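Local coordinates for NigD-like protein (Bacteroides vulgatus ATCC 8482, PDB 3K6O) that is of unknown function but, as a NigD-like protein, joins an N-terminal OB domain to a C-terminal beta sandwich and is probably an exported bacterial lipoprotein, at residues N103-I108 with V191-G196; V120-F126 with R164-V170; L174-P179 with S204-T208; D147-E153 with L184-L190. All coordinates share one frame. Residues are numbered along the deposited sequence.

Contacts 1, 2 and 4 lie in the C-terminal beta sandwich, and contact 3 joins two loops that follow its strands. Contact 1 is at the surface; the others are partly buried. Contacts 2 and 4 are strand pairs, each with an apolar face: contact 2 is antiparallel and offers a glycine as a hollow for larger side chains, whereas contact 4 is parallel and carries charged, aromatic and imidazole groups on its other face. Contact 1 relies on polar links, chiefly a lysine amino group, and touches contact 2, because strand 107-113 pairs with strand 117-125. Contact 3 is smaller, a tyrosine set against a turn and a proline, resting on contact 4 through Tyr177 and Tyr205.

Contact 1: residues N103-I108 with V191-G196; sequences NMKVQI and VNPVDG
This is a polar surface contact between the chain entering strand 107-113 and the loop that follows strand 186-191. The backbones meet at one bridge, Val106 with Pro193 (CA-CA 5.1 Å). Val106 is extended (phi/psi -135/148) and uses both of its polar backbone atoms: Val106 N donates to Asn192 O at 3.0 Å, and Val194 N donates to Val106 O at 3.1 Å. Proline fits at 193, since its missing N-H is not needed for either bond. Val194 then turns the chain (-61/-45), and Gly196, at 126/-171, has a conformation that a side chain would crowd. Lys105 (m, t, t, m) has its NZ held by the side-chain oxygen Asn192 OD1 (2.8 Å) and by the backbone carbonyls Pro193 O and Gly196 O (both 3.2 Å); a long cationic residue suits these acceptors. Asn192 (chi1 t) points toward the other segment, and its ND2 donates to Asn103 O at 2.6 Å, so its amide serves both partners. Beneath, Val191 CG1 packs on Ile108 CG1 (3.9 Å) and Val106 CG1 (4.2 Å). Residues 191-196 thus begin the hairpin connection between strands 186-191 and 199-204, tied here to the chain entering strand 107-113 of the C-terminal beta sandwich.

Contact 2: residues V120-F126 with R164-V170; sequences VRFMLNF and RLVPGMV
Strands 120-125 and 165-170 form a twisted antiparallel pair of the C-terminal beta sandwich, their axes approaching to 4.3 Å and their directions at 139°. Hydrogen-bonded pairs are Val120-Val170, Phe122-Gly168 and Leu124-Val166; Arg121-Met169, Met123-Pro167 and Asn125-Leu165 alternate with them. Backbone bonds are Val120 N to Val170 O (2.9 Å), Val170 N to Val120 O (3.0 Å), Phe122 N to Gly168 O (2.8 Å), Leu124 N to Val166 O (2.9 Å), Val166 N to Leu124 O (2.9 Å) and, past the strand ends, Phe126 N to Arg164 O (2.8 Å). Pro167 sits in a non-hydrogen-bonded pair, where its missing N-H costs nothing.

Val120, Phe122, Leu124 and Val170 line one face, with Gly168 as its chief hollow. Leu124 and Phe122, both chi1 p, lean over it: Leu124 CD2 lies 3.8 Å from Gly168 CA, where a beta carbon would clash, and Phe122 CE1 reaches Val170 CG1 at 3.9 Å. On the other face, beside Arg121 and Met169, selenomethionine Met123 (m, m, m) puts SE 4.2 Å from Pro167 CB and CE 4.0 Å from Leu165 CB. The Arg164 guanidinium covers the Phe126 ring in a cation-pi stack, Arg164 CZ 4.4 Å from the centroid.

Strand 107-113 flanks strand 117-125, Arg121 forming salt bridges with Asp110 and Asp219; strand 75-93 lies beyond strand 165-173, and Leu134 of strand 133-139 packs against Phe122 and Val170.

Contact 3: residues L174-P179 with S204-T208; sequences LDDYSP and SYPLT
Two loops of the beta sandwich meet here, one after strand 165-173 and one after strand 199-204, Pro179 and Tyr205 being nearest (CA-CA 6.0 Å). One hydrogen bond joins them: Tyr205 OH donates to Tyr177 O at 2.7 Å. That carbonyl is presented by a tight bend in which Tyr177 N bonds to Leu174 O at 2.8 Å and Ser178 N to Asp175 O at 3.2 Å.

The remaining contacts are apolar. Tyr205 (chi1 m) points toward residues 174-179 and lays a ring face on Pro179, whose CB stands 3.9 Å from the ring centroid and only 4° off its normal, a CH-pi contact suited to a flat ring and a rigid proline. Pro179 CD lies 3.7 Å from Tyr205 CZ, and Pro179 CG meets Leu207 CD1 at 3.6 Å. A cis peptide links Tyr205 to Pro206.

Leu174-Tyr177 form a type II' beta turn, with Asp175 (48/-113) and Asp176 (-74/-13) at its corners, that overlaps the 3-10 segment 176-177 and leaves Tyr177 O for the tyrosine hydroxyl.

Contact 4: residues D147-E153 with L184-L190; sequences DGYAHLE and LKGIKVL
A parallel strand pair, led in by an Asx turn, joins residues 147-153 to 184-190. The axes of strands 149-153 and 186-190 approach to 4.4 Å at 22°. Ala150 faces Ile187, His151 Lys188, Leu152 Val189 and Glu153 Leu190. Bonds alternate between partners: Ala150 N to Gly186 O (2.9 Å), Lys188 N to Ala150 O (2.8 Å), Leu152 N to Lys188 O (3.0 Å) and Leu190 N to Leu152 O (3.0 Å). Just before the strands, Lys185 N bonds to Gly148 O at 2.7 Å; glycine suits the positive phi of 75° there.

Within the C-terminal beta sandwich, this pair is flanked by antiparallel neighbours, strand 133-139 beside 149-157 and strand 199-204 beside 186-191. Ala150, Leu152, Ile187 and Val189 form the buried apolar face, where Leu152 CD1 meets Ile187 CD1 at 3.5 Å. Small Ala150 leaves room for Leu184, Ala150 CB lying 4.2 Å from Leu184 CD1.

The other face is mixed, with charged, imidazole and aromatic groups beside Leu190. Asp147 OD1 accepts from Tyr149 N (3.0 Å), closing the Asx turn, and from His151 NE2 (2.9 Å); Asp147 OD2 forms a salt bridge with Lys188 NZ (3.2 Å). Extended Lys188 crosses the Tyr149 ring, its CE 4.0 Å and NZ 4.8 Å from the centroid, in CH-pi and cation-pi contacts. Lys185 CB covers the opposite ring face, 4.2 Å from that centroid, and Gly186 admits the ring, since a beta carbon would strike Tyr149 CE2.

Contact 1: residues N103-I108 with V191-G196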
# COMPACT_ATOMS: atom_id res chain seq x y z
N ASN A 103 20.10 -1.15 -1.01
CA ASN A 103 19.48 -0.44 -2.10
C ASN A 103 19.62 -1.26 -3.38
O ASN A 103 20.06 -0.77 -4.41
CB ASN A 103 20.12 0.93 -2.28
CG ASN A 103 19.31 1.82 -3.20
OD1 ASN A 103 18.07 1.65 -3.36
ND2 ASN A 103 20.00 2.77 -3.83
N MSE A 104 19.21 -2.51 -3.30
CA MSE A 104 19.26 -3.42 -4.42
C MSE A 104 18.15 -3.16 -5.44
O MSE A 104 17.08 -2.61 -5.13
CB MSE A 104 19.18 -4.84 -3.89
CG MSE A 104 20.39 -5.20 -2.99
SE MSE A 104 20.25 -7.03 -2.45
CE MSE A 104 21.09 -7.86 -4.04
N LYS A 105 18.42 -3.53 -6.69
CA LYS A 105 17.47 -3.29 -7.76
C LYS A 105 16.19 -4.10 -7.53
O LYS A 105 16.24 -5.28 -7.18
CB LYS A 105 18.11 -3.65 -9.12
CG LYS A 105 19.27 -2.70 -9.50
CD LYS A 105 19.65 -2.78 -10.99
CE LYS A 105 20.58 -1.59 -11.41
NZ LYS A 105 19.93 -0.22 -11.21
N VAL A 106 15.05 -3.44 -7.74
CA VAL A 106 13.74 -4.05 -7.56
C VAL A 106 12.84 -3.68 -8.76
O VAL A 106 12.99 -2.60 -9.34
CB VAL A 106 13.06 -3.56 -6.25
CG1 VAL A 106 12.80 -2.02 -6.28
CG2 VAL A 106 11.73 -4.30 -6.00
N GLN A 107 11.94 -4.59 -9.12
CA GLN A 107 10.95 -4.37 -10.18
C GLN A 107 9.65 -3.90 -9.59
O GLN A 107 9.00 -4.63 -8.86
CB GLN A 107 10.72 -5.67 -10.96
CG GLN A 107 9.72 -5.53 -12.11
CD GLN A 107 9.55 -6.82 -12.92
OE1 GLN A 107 10.22 -7.83 -12.66
NE2 GLN A 107 8.66 -6.78 -13.90
N ILE A 108 9.28 -2.65 -9.87
CA ILE A 108 8.02 -2.08 -9.43
C ILE A 108 6.96 -2.28 -10.50
O ILE A 108 7.16 -1.89 -11.63
CB ILE A 108 8.12 -0.58 -9.15
CG1 ILE A 108 9.16 -0.27 -8.05
CG2 ILE A 108 6.73 -0.02 -8.72
CD1 ILE A 108 8.96 -1.07 -6.75
N VAL A 191 13.65 5.24 -6.37
CA VAL A 191 13.65 3.80 -6.61
C VAL A 191 14.87 3.41 -7.41
O VAL A 191 15.25 4.11 -8.39
CB VAL A 191 12.38 3.37 -7.37
CG1 VAL A 191 12.44 1.86 -7.83
CG2 VAL A 191 11.15 3.66 -6.50
N ASN A 192 15.47 2.30 -7.03
CA ASN A 192 16.54 1.70 -7.79
C ASN A 192 15.92 0.55 -8.59
O ASN A 192 15.61 -0.51 -8.04
CB ASN A 192 17.63 1.22 -6.85
CG ASN A 192 18.89 0.79 -7.58
OD1 ASN A 192 19.02 0.97 -8.79
ND2 ASN A 192 19.80 0.19 -6.85
N PRO A 193 15.69 0.77 -9.89
CA PRO A 193 14.89 -0.17 -10.69
C PRO A 193 15.71 -1.27 -11.34
O PRO A 193 16.84 -1.03 -11.67
CB PRO A 193 14.27 0.74 -11.74
CG PRO A 193 15.35 1.77 -11.98
CD PRO A 193 16.10 1.94 -10.69
N VAL A 194 15.14 -2.45 -11.54
CA VAL A 194 15.85 -3.56 -12.21
C VAL A 194 16.30 -3.26 -13.64
O VAL A 194 17.43 -3.57 -14.03
CB VAL A 194 15.06 -4.90 -12.25
CG1 VAL A 194 14.67 -5.35 -10.85
CG2 VAL A 194 13.86 -4.82 -13.16
N ASP A 195 15.41 -2.68 -14.43
CA ASP A 195 15.83 -2.26 -15.79
C ASP A 195 15.76 -0.74 -15.70
O ASP A 195 14.65 -0.16 -15.49
CB ASP A 195 14.94 -2.83 -16.91
N GLY A 196 16.95 -0.12 -15.74
CA GLY A 196 17.07 1.31 -15.62
C GLY A 196 18.02 1.78 -14.53
O GLY A 196 18.76 1.00 -13.90

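Contact 2: residues V120-F126 with R164-V170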
# COMPACT_ATOMS: atom_id res chain seq x y z
N VAL A 120 2.39 -0.13 -2.95
CA VAL A 120 3.35 -0.66 -3.91
C VAL A 120 3.03 -2.13 -4.26
O VAL A 120 2.88 -2.96 -3.39
CB VAL A 120 4.76 -0.55 -3.35
CG1 VAL A 120 5.81 -0.87 -4.49
CG2 VAL A 120 4.99 0.86 -2.78
N ARG A 121 2.92 -2.42 -5.55
CA ARG A 121 2.88 -3.78 -6.01
C ARG A 121 4.21 -3.99 -6.68
O ARG A 121 4.62 -3.16 -7.50
CB ARG A 121 1.75 -4.01 -7.00
CG ARG A 121 1.61 -5.50 -7.40
CD ARG A 121 0.29 -5.80 -8.08
NE ARG A 121 0.33 -5.21 -9.40
CZ ARG A 121 -0.14 -5.77 -10.50
NH1 ARG A 121 -0.76 -6.95 -10.47
NH2 ARG A 121 0.01 -5.13 -11.64
N PHE A 122 4.90 -5.07 -6.34
CA PHE A 122 6.26 -5.28 -6.79
C PHE A 122 6.64 -6.74 -6.82
O PHE A 122 5.90 -7.60 -6.34
CB PHE A 122 7.25 -4.51 -5.92
CG PHE A 122 7.43 -5.07 -4.51
CD1 PHE A 122 6.43 -4.95 -3.56
CD2 PHE A 122 8.62 -5.69 -4.13
CE1 PHE A 122 6.59 -5.44 -2.28
CE2 PHE A 122 8.79 -6.18 -2.83
CZ PHE A 122 7.77 -6.04 -1.90
N MSE A 123 7.79 -7.03 -7.43
CA MSE A 123 8.31 -8.38 -7.50
C MSE A 123 9.39 -8.54 -6.46
O MSE A 123 10.23 -7.65 -6.30
CB MSE A 123 8.88 -8.67 -8.89
CG MSE A 123 7.91 -8.48 -10.08
SE MSE A 123 6.26 -9.51 -9.96
CE MSE A 123 6.89 -11.23 -10.41
N LEU A 124 9.36 -9.64 -5.73
CA LEU A 124 10.40 -9.97 -4.77
C LEU A 124 10.88 -11.40 -4.95
O LEU A 124 10.14 -12.28 -5.39
CB LEU A 124 9.91 -9.77 -3.32
CG LEU A 124 8.78 -10.67 -2.81
CD1 LEU A 124 8.66 -10.52 -1.28
CD2 LEU A 124 7.48 -10.26 -3.44
N ASN A 125 12.14 -11.63 -4.61
CA ASN A 125 12.71 -12.95 -4.76
C ASN A 125 12.05 -13.90 -3.76
O ASN A 125 11.87 -13.55 -2.60
CB ASN A 125 14.22 -12.88 -4.56
CG ASN A 125 14.89 -12.00 -5.60
OD1 ASN A 125 15.00 -10.77 -5.42
ND2 ASN A 125 15.37 -12.63 -6.69
N PHE A 126 11.65 -15.08 -4.23
CA PHE A 126 11.14 -16.12 -3.34
C PHE A 126 12.15 -16.38 -2.21
O PHE A 126 13.36 -16.46 -2.46
CB PHE A 126 10.88 -17.43 -4.10
CG PHE A 126 10.12 -18.45 -3.31
CD1 PHE A 126 8.75 -18.29 -3.09
CD2 PHE A 126 10.75 -19.56 -2.78
CE1 PHE A 126 8.02 -19.22 -2.35
CE2 PHE A 126 10.03 -20.51 -2.03
CZ PHE A 126 8.65 -20.32 -1.82
N ARG A 164 13.47 -17.22 -7.67
CA ARG A 164 12.47 -16.78 -8.65
C ARG A 164 11.62 -15.63 -8.11
O ARG A 164 11.24 -15.63 -6.94
CB ARG A 164 11.57 -17.96 -9.03
CG ARG A 164 10.64 -18.46 -7.90
CD ARG A 164 9.88 -19.77 -8.26
NE ARG A 164 8.48 -19.69 -7.79
CZ ARG A 164 8.00 -20.19 -6.65
NH1 ARG A 164 8.79 -20.87 -5.80
NH2 ARG A 164 6.71 -20.02 -6.35
N LEU A 165 11.30 -14.68 -8.98
CA LEU A 165 10.47 -13.53 -8.61
C LEU A 165 8.97 -13.87 -8.45
O LEU A 165 8.39 -14.59 -9.26
CB LEU A 165 10.64 -12.41 -9.63
CG LEU A 165 12.03 -11.78 -9.73
CD1 LEU A 165 12.12 -10.86 -10.94
CD2 LEU A 165 12.40 -11.04 -8.43
N VAL A 166 8.36 -13.33 -7.40
CA VAL A 166 6.92 -13.49 -7.13
C VAL A 166 6.29 -12.13 -6.77
O VAL A 166 6.99 -11.24 -6.31
CB VAL A 166 6.67 -14.48 -5.99
CG1 VAL A 166 7.14 -15.88 -6.41
CG2 VAL A 166 7.38 -14.04 -4.71
N PRO A 167 4.97 -11.97 -7.00
CA PRO A 167 4.36 -10.65 -6.80
C PRO A 167 4.11 -10.39 -5.34
O PRO A 167 3.98 -11.34 -4.58
CB PRO A 167 3.03 -10.73 -7.57
CG PRO A 167 3.15 -11.98 -8.41
CD PRO A 167 4.05 -12.90 -7.66
N GLY A 168 4.11 -9.12 -4.96
CA GLY A 168 3.96 -8.74 -3.56
C GLY A 168 3.32 -7.39 -3.53
O GLY A 168 3.50 -6.61 -4.47
N MSE A 169 2.51 -7.15 -2.50
CA MSE A 169 1.90 -5.87 -2.27
C MSE A 169 2.22 -5.46 -0.85
O MSE A 169 2.25 -6.32 0.04
CB MSE A 169 0.40 -5.96 -2.40
CG MSE A 169 -0.27 -4.63 -2.24
SE MSE A 169 -0.51 -3.73 -3.95
CE MSE A 169 -1.87 -5.07 -4.44
N VAL A 170 2.45 -4.16 -0.65
CA VAL A 170 2.67 -3.60 0.66
C VAL A 170 2.10 -2.17 0.68
O VAL A 170 2.08 -1.47 -0.37
CB VAL A 170 4.17 -3.59 1.01
CG1 VAL A 170 4.89 -2.77 -0.02
CG2 VAL A 170 4.43 -2.98 2.38

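Contact 3: residues L174-P179 with S204-T208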
# COMPACT_ATOMS: atom_id res chain seq x y z
N LEU A 174 1.91 6.65 5.62
CA LEU A 174 2.60 7.91 5.28
C LEU A 174 2.80 8.86 6.49
O LEU A 174 3.80 9.58 6.58
CB LEU A 174 1.89 8.60 4.14
CG LEU A 174 2.20 8.00 2.75
CD1 LEU A 174 1.28 8.58 1.65
CD2 LEU A 174 3.67 8.17 2.34
N ASP A 175 1.83 8.80 7.40
CA ASP A 175 1.78 9.61 8.60
C ASP A 175 2.06 11.06 8.24
O ASP A 175 1.23 11.65 7.52
CB ASP A 175 2.72 9.04 9.67
CG ASP A 175 2.25 7.68 10.18
OD1 ASP A 175 1.05 7.50 10.22
OD2 ASP A 175 3.07 6.80 10.50
N ASP A 176 3.19 11.64 8.67
CA ASP A 176 3.35 13.08 8.48
C ASP A 176 3.64 13.38 7.00
O ASP A 176 3.59 14.51 6.64
CB ASP A 176 4.46 13.70 9.33
CG ASP A 176 4.24 13.60 10.82
OD1 ASP A 176 3.30 12.98 11.35
OD2 ASP A 176 5.05 14.25 11.49
N TYR A 177 3.97 12.37 6.19
CA TYR A 177 4.28 12.57 4.76
C TYR A 177 3.03 12.43 3.84
O TYR A 177 3.15 12.46 2.62
CB TYR A 177 5.38 11.62 4.34
CG TYR A 177 6.65 11.88 5.11
CD1 TYR A 177 7.49 12.89 4.74
CD2 TYR A 177 6.97 11.12 6.24
CE1 TYR A 177 8.64 13.17 5.47
CE2 TYR A 177 8.10 11.39 6.98
CZ TYR A 177 8.93 12.40 6.58
OH TYR A 177 10.02 12.66 7.30
N SER A 178 1.84 12.30 4.44
CA SER A 178 0.63 12.06 3.69
C SER A 178 -0.02 13.36 3.23
O SER A 178 0.36 14.46 3.67
CB SER A 178 -0.34 11.27 4.55
OG SER A 178 -1.09 12.12 5.30
N PRO A 179 -1.05 13.24 2.37
CA PRO A 179 -1.72 14.42 1.87
C PRO A 179 -2.53 15.19 2.91
O PRO A 179 -2.97 16.30 2.65
CB PRO A 179 -2.64 13.90 0.78
CG PRO A 179 -2.40 12.51 0.62
CD PRO A 179 -1.41 12.03 1.60
N SER A 204 1.91 14.65 -7.07
CA SER A 204 1.49 15.91 -6.49
C SER A 204 0.33 15.71 -5.54
O SER A 204 -0.43 14.74 -5.67
CB SER A 204 1.10 16.91 -7.58
OG SER A 204 -0.02 16.43 -8.29
N TYR A 205 0.24 16.59 -4.54
CA TYR A 205 -0.90 16.64 -3.62
C TYR A 205 -1.66 17.89 -4.00
O TYR A 205 -1.02 18.88 -4.38
CB TYR A 205 -0.42 16.76 -2.18
CG TYR A 205 0.24 15.55 -1.61
CD1 TYR A 205 0.16 14.31 -2.22
CD2 TYR A 205 0.91 15.63 -0.40
CE1 TYR A 205 0.75 13.20 -1.65
CE2 TYR A 205 1.49 14.53 0.18
CZ TYR A 205 1.40 13.31 -0.43
OH TYR A 205 1.93 12.21 0.19
N PRO A 206 -3.02 17.89 -3.91
CA PRO A 206 -3.89 16.82 -3.42
C PRO A 206 -4.06 15.67 -4.42
O PRO A 206 -3.80 15.84 -5.63
CB PRO A 206 -5.23 17.52 -3.22
CG PRO A 206 -5.19 18.60 -4.24
CD PRO A 206 -3.78 19.08 -4.31
N LEU A 207 -4.48 14.53 -3.91
CA LEU A 207 -4.81 13.38 -4.74
C LEU A 207 -6.27 13.51 -5.22
O LEU A 207 -7.18 13.65 -4.38
CB LEU A 207 -4.64 12.10 -3.95
CG LEU A 207 -3.24 11.99 -3.29
CD1 LEU A 207 -3.14 10.73 -2.42
CD2 LEU A 207 -2.15 12.05 -4.33
N THR A 208 -6.46 13.44 -6.54
CA THR A 208 -7.79 13.47 -7.16
C THR A 208 -8.38 12.07 -7.39
O THR A 208 -9.57 11.95 -7.70
CB THR A 208 -7.72 14.10 -8.53
OG1 THR A 208 -6.87 13.29 -9.36
CG2 THR A 208 -7.13 15.51 -8.46

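Contact 4: residues D147-E153 with L184-L190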
# COMPACT_ATOMS: atom_id res chain seq x y z
N ASP A 147 11.79 22.42 -1.56
CA ASP A 147 10.81 22.47 -2.66
C ASP A 147 9.37 22.21 -2.27
O ASP A 147 8.51 22.15 -3.14
CB ASP A 147 11.23 21.50 -3.78
CG ASP A 147 11.20 20.03 -3.36
OD1 ASP A 147 10.80 19.73 -2.21
OD2 ASP A 147 11.56 19.17 -4.19
N GLY A 148 9.10 22.03 -0.98
CA GLY A 148 7.74 21.73 -0.49
C GLY A 148 7.19 20.33 -0.72
O GLY A 148 6.02 20.08 -0.44
N TYR A 149 8.02 19.42 -1.23
CA TYR A 149 7.65 18.02 -1.42
C TYR A 149 8.26 17.19 -0.31
O TYR A 149 9.35 17.49 0.14
CB TYR A 149 8.17 17.48 -2.76
CG TYR A 149 7.30 17.78 -3.96
CD1 TYR A 149 7.26 19.04 -4.52
CD2 TYR A 149 6.53 16.78 -4.55
CE1 TYR A 149 6.47 19.30 -5.64
CE2 TYR A 149 5.75 17.04 -5.63
CZ TYR A 149 5.70 18.29 -6.17
OH TYR A 149 4.90 18.52 -7.25
N ALA A 150 7.58 16.11 0.06
CA ALA A 150 8.15 15.07 0.88
C ALA A 150 9.12 14.28 0.02
O ALA A 150 8.78 13.91 -1.09
CB ALA A 150 7.04 14.15 1.39
N HIS A 151 10.30 13.98 0.55
CA HIS A 151 11.27 13.12 -0.10
C HIS A 151 11.55 11.82 0.69
O HIS A 151 12.09 11.86 1.81
CB HIS A 151 12.57 13.90 -0.31
CG HIS A 151 12.39 15.13 -1.14
ND1 HIS A 151 12.75 15.20 -2.47
CD2 HIS A 151 11.89 16.35 -0.82
CE1 HIS A 151 12.49 16.41 -2.93
NE2 HIS A 151 11.97 17.13 -1.95
N LEU A 152 11.18 10.70 0.09
CA LEU A 152 11.30 9.35 0.67
C LEU A 152 12.02 8.44 -0.33
O LEU A 152 12.07 8.73 -1.57
CB LEU A 152 9.91 8.77 0.97
CG LEU A 152 9.07 9.56 1.94
CD1 LEU A 152 7.62 9.01 2.07
CD2 LEU A 152 9.75 9.76 3.30
N GLU A 153 12.53 7.31 0.17
CA GLU A 153 13.17 6.37 -0.73
C GLU A 153 12.70 4.98 -0.45
O GLU A 153 12.52 4.60 0.69
CB GLU A 153 14.71 6.44 -0.63
CG GLU A 153 15.29 7.87 -0.62
CD GLU A 153 16.83 7.89 -0.63
OE1 GLU A 153 17.43 6.77 -0.70
OE2 GLU A 153 17.42 9.00 -0.56
N LEU A 184 2.45 20.11 2.46
CA LEU A 184 3.14 19.35 1.38
C LEU A 184 2.51 19.56 -0.00
O LEU A 184 1.31 19.41 -0.18
CB LEU A 184 3.25 17.85 1.67
CG LEU A 184 4.03 17.47 2.94
CD1 LEU A 184 3.79 15.98 3.26
CD2 LEU A 184 5.53 17.81 2.86
N LYS A 185 3.36 19.89 -0.96
CA LYS A 185 2.98 20.01 -2.36
C LYS A 185 2.84 18.63 -3.04
O LYS A 185 2.25 18.53 -4.13
CB LYS A 185 4.04 20.80 -3.12
CG LYS A 185 4.07 22.30 -2.82
CD LYS A 185 5.11 22.98 -3.77
CE LYS A 185 5.23 24.50 -3.51
NZ LYS A 185 5.77 25.29 -4.71
N GLY A 186 3.42 17.61 -2.41
CA GLY A 186 3.39 16.24 -2.95
C GLY A 186 4.50 15.39 -2.38
O GLY A 186 5.13 15.76 -1.41
N ILE A 187 4.75 14.24 -2.98
CA ILE A 187 5.74 13.32 -2.49
C ILE A 187 6.58 12.83 -3.65
O ILE A 187 6.09 12.63 -4.75
CB ILE A 187 5.07 12.16 -1.74
CG1 ILE A 187 6.07 11.22 -1.14
CG2 ILE A 187 4.16 11.28 -2.64
CD1 ILE A 187 5.29 10.11 -0.35
N LYS A 188 7.87 12.68 -3.39
CA LYS A 188 8.84 12.16 -4.35
C LYS A 188 9.47 10.91 -3.75
O LYS A 188 9.91 10.93 -2.60
CB LYS A 188 9.90 13.20 -4.63
CG LYS A 188 9.37 14.46 -5.28
CD LYS A 188 10.48 15.42 -5.75
CE LYS A 188 9.90 16.64 -6.54
NZ LYS A 188 10.97 17.64 -6.91
N VAL A 189 9.45 9.82 -4.51
CA VAL A 189 9.92 8.54 -4.06
C VAL A 189 11.04 7.98 -4.97
O VAL A 189 10.81 7.74 -6.15
CB VAL A 189 8.79 7.50 -3.98
CG1 VAL A 189 9.33 6.12 -3.46
CG2 VAL A 189 7.64 8.02 -3.08
N LEU A 190 12.23 7.80 -4.40
CA LEU A 190 13.38 7.30 -5.16
C LEU A 190 13.39 5.78 -5.19
O LEU A 190 13.20 5.12 -4.15
CB LEU A 190 14.71 7.78 -4.57
CG LEU A 190 15.23 9.17 -4.97
CD1 LEU A 190 16.33 9.64 -4.02
CD2 LEU A 190 15.75 9.22 -6.44